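Local atomic coordinates of mannitol dehydrogenase (Helicobacter pylori, PDB entry 3TWO), a protein that probably catalyses the NADP(H)-dependent, zinc-dependent interconversion of cinnamyl alcohols and the corresponding aldehydes. Residues His47-Trp53 with Leu266-Glu270. Coordinates in Å, arbitrary orientation, origin at the centre of the assembly. Numbering follows the deposited sequence.
Sequences HSAYSEW and LPPVE. With NDP (NADPH dihydro-nicotinamide-adenine-dinucleotide phosphate), chain F.
H47-A49 is the last turn of helix 43-49, ended by a Schellman motif: S51, at phi/psi 60/45, is the C' residue, with E52 N to H47 O at 2.8 Å and S51 N to S48 O at 2.9 Å. The chain then meets the extended L266-P268, with the CA atoms of E52 and P268 4.7 Å apart and those of W53 and V269 5.2 Å apart. V269 N donates to E52 O (3.0 Å), joining the two backbones directly. W53 points its CA-CB bond away, but chi1 -68° and chi2 -23° swing the indole back, so that NE1 donates to L266 O (2.9 Å) and CZ2 packs on L266 CB (3.7 Å). H47 ND1 donates to E52 OE1 (2.8 Å), while H47 NE2 shares a hydrogen bond with O3D of the NADPH nicotinamide ribose (2.7 Å); L266 N donates to the same O3D (2.9 Å). Catalytic and coenzyme-binding domains thus close over one ribose hydroxyl, at the interdomain cleft characteristic of medium-chain zinc alcohol dehydrogenases. F278 of the second subunit meets the W53 ring edge-to-face, and L266-E270 lies in the loop between Rossmann strand 259-263 and strand 274-276, facing the C-terminal end of helix 43-49.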
# COMPACT_ATOMS: atom_id res chain seq x y z
N HIS B 47 -11.12 -10.67 -19.26
CA HIS B 47 -11.36 -9.29 -18.84
C HIS B 47 -11.26 -8.36 -20.09
O HIS B 47 -12.11 -7.45 -20.27
CB HIS B 47 -10.32 -8.82 -17.81
CG HIS B 47 -10.37 -9.51 -16.46
ND1 HIS B 47 -11.53 -9.58 -15.70
CD2 HIS B 47 -9.39 -10.09 -15.71
CE1 HIS B 47 -11.27 -10.20 -14.55
NE2 HIS B 47 -9.98 -10.47 -14.51
N SER B 48 -10.28 -8.63 -20.98
CA SER B 48 -10.11 -7.73 -22.14
C SER B 48 -11.19 -8.01 -23.15
O SER B 48 -11.88 -7.05 -23.60
CB SER B 48 -8.74 -7.85 -22.82
OG SER B 48 -7.70 -7.87 -21.85
N ALA B 49 -11.39 -9.29 -23.46
CA ALA B 49 -12.41 -9.71 -24.46
C ALA B 49 -13.78 -9.14 -24.14
O ALA B 49 -14.55 -8.77 -25.07
CB ALA B 49 -12.50 -11.23 -24.54
N TYR B 50 -14.08 -9.04 -22.84
CA TYR B 50 -15.39 -8.60 -22.45
C TYR B 50 -15.43 -7.15 -22.08
O TYR B 50 -16.42 -6.72 -21.57
CB TYR B 50 -15.86 -9.46 -21.29
CG TYR B 50 -16.14 -10.89 -21.71
CD1 TYR B 50 -16.37 -11.89 -20.75
CD2 TYR B 50 -16.18 -11.23 -23.08
CE1 TYR B 50 -16.63 -13.22 -21.15
CE2 TYR B 50 -16.46 -12.57 -23.50
CZ TYR B 50 -16.67 -13.54 -22.54
OH TYR B 50 -16.94 -14.81 -22.96
N SER B 51 -14.34 -6.40 -22.26
CA SER B 51 -14.36 -4.98 -21.88
C SER B 51 -14.66 -4.75 -20.38
O SER B 51 -15.43 -3.88 -20.03
CB SER B 51 -15.39 -4.21 -22.76
OG SER B 51 -14.93 -4.26 -24.12
N GLU B 52 -14.02 -5.52 -19.51
CA GLU B 52 -14.33 -5.44 -18.07
C GLU B 52 -13.50 -4.37 -17.41
O GLU B 52 -13.80 -3.94 -16.29
CB GLU B 52 -14.14 -6.82 -17.39
CG GLU B 52 -15.34 -7.74 -17.75
CD GLU B 52 -15.23 -9.21 -17.25
OE1 GLU B 52 -14.19 -9.65 -16.70
OE2 GLU B 52 -16.22 -9.94 -17.43
N TRP B 53 -12.42 -3.98 -18.08
CA TRP B 53 -11.49 -2.98 -17.56
C TRP B 53 -11.68 -1.63 -18.23
O TRP B 53 -11.50 -0.60 -17.61
CB TRP B 53 -10.07 -3.40 -17.84
CG TRP B 53 -9.60 -4.61 -17.10
CD1 TRP B 53 -10.09 -5.12 -15.91
CD2 TRP B 53 -8.50 -5.43 -17.48
NE1 TRP B 53 -9.34 -6.26 -15.53
CE2 TRP B 53 -8.35 -6.46 -16.47
CE3 TRP B 53 -7.62 -5.41 -18.57
CZ2 TRP B 53 -7.36 -7.46 -16.55
CZ3 TRP B 53 -6.60 -6.43 -18.63
CH2 TRP B 53 -6.49 -7.42 -17.61
N LEU B 266 -6.97 -8.59 -11.00
CA LEU B 266 -7.50 -7.36 -11.62
C LEU B 266 -9.00 -7.51 -11.92
O LEU B 266 -9.41 -7.79 -13.07
CB LEU B 266 -6.71 -7.16 -12.89
CG LEU B 266 -5.92 -5.92 -13.24
CD1 LEU B 266 -5.70 -4.90 -12.11
CD2 LEU B 266 -4.64 -6.40 -13.86
N PRO B 267 -9.85 -7.36 -10.87
CA PRO B 267 -11.28 -7.59 -11.14
C PRO B 267 -11.87 -6.54 -12.07
O PRO B 267 -11.18 -5.56 -12.42
CB PRO B 267 -11.94 -7.47 -9.75
CG PRO B 267 -10.79 -7.54 -8.75
CD PRO B 267 -9.60 -6.95 -9.47
N PRO B 268 -13.12 -6.76 -12.52
CA PRO B 268 -13.68 -5.72 -13.43
C PRO B 268 -13.68 -4.40 -12.67
O PRO B 268 -13.89 -4.42 -11.43
CB PRO B 268 -15.10 -6.21 -13.69
CG PRO B 268 -15.02 -7.77 -13.50
CD PRO B 268 -13.93 -8.00 -12.44
N VAL B 269 -13.50 -3.29 -13.39
CA VAL B 269 -13.25 -2.02 -12.77
C VAL B 269 -14.41 -1.60 -11.92
O VAL B 269 -14.23 -1.02 -10.88
CB VAL B 269 -12.84 -0.87 -13.74
CG1 VAL B 269 -11.47 -1.11 -14.31
CG2 VAL B 269 -13.89 -0.59 -14.80
N GLU B 270 -15.62 -1.94 -12.31
CA GLU B 270 -16.74 -1.45 -11.52
C GLU B 270 -16.83 -2.13 -10.15
O GLU B 270 -17.51 -1.59 -9.30
CB GLU B 270 -18.07 -1.57 -12.30
CG GLU B 270 -18.40 -3.05 -12.57
CD GLU B 270 -19.80 -3.25 -13.08
OE1 GLU B 270 -20.49 -4.20 -12.59
OE2 GLU B 270 -20.23 -2.46 -13.98
PA NDP F . -8.16 -17.73 -13.27
O1A NDP F . -9.62 -17.70 -13.14
O2A NDP F . -7.26 -19.03 -13.35
O5B NDP F . -8.01 -17.91 -11.65
C5B NDP F . -8.79 -17.05 -10.67
C4B NDP F . -8.97 -17.85 -9.39
O4B NDP F . -9.48 -17.10 -8.21
C3B NDP F . -9.96 -19.01 -9.66
O3B NDP F . -9.37 -20.24 -9.10
C2B NDP F . -11.21 -18.58 -8.85
O2B NDP F . -11.86 -19.79 -8.42
C1B NDP F . -10.58 -17.90 -7.61
N9A NDP F . -11.42 -16.82 -7.04
C8A NDP F . -12.26 -16.03 -7.74
N7A NDP F . -12.78 -15.16 -6.88
C5A NDP F . -12.27 -15.39 -5.67
C6A NDP F . -12.45 -14.81 -4.43
N6A NDP F . -13.31 -13.75 -4.21
N1A NDP F . -11.77 -15.34 -3.42
C2A NDP F . -10.93 -16.34 -3.55
N3A NDP F . -10.73 -16.90 -4.72
C4A NDP F . -11.41 -16.45 -5.78
O3 NDP F . -7.38 -16.36 -13.20
PN NDP F . -5.91 -16.13 -13.52
O1N NDP F . -5.01 -16.78 -12.53
O2N NDP F . -5.51 -16.30 -15.01
O5D NDP F . -5.83 -14.57 -13.32
C5D NDP F . -6.37 -14.00 -12.03
C4D NDP F . -6.42 -12.42 -12.11
O4D NDP F . -5.04 -12.07 -12.31
C3D NDP F . -7.21 -11.82 -13.30
O3D NDP F . -7.92 -10.63 -12.83
C2D NDP F . -6.08 -11.51 -14.30
O2D NDP F . -6.43 -10.45 -15.12
C1D NDP F . -4.98 -11.03 -13.33
N1N NDP F . -3.60 -10.97 -13.92
C2N NDP F . -2.78 -9.87 -13.59
C3N NDP F . -1.50 -9.76 -14.11
C7N NDP F . -0.62 -8.60 -13.65
O7N NDP F . -0.84 -8.01 -12.58
N7N NDP F . 0.52 -8.47 -14.33
C4N NDP F . -1.03 -10.74 -15.01
C5N NDP F . -1.83 -11.88 -15.33
C6N NDP F . -3.10 -12.00 -14.81
P2B NDP F . -13.41 -20.00 -8.45
O1X NDP F . -13.59 -21.45 -9.20
O2X NDP F . -13.96 -19.86 -7.10
O3X NDP F . -14.01 -18.92 -9.45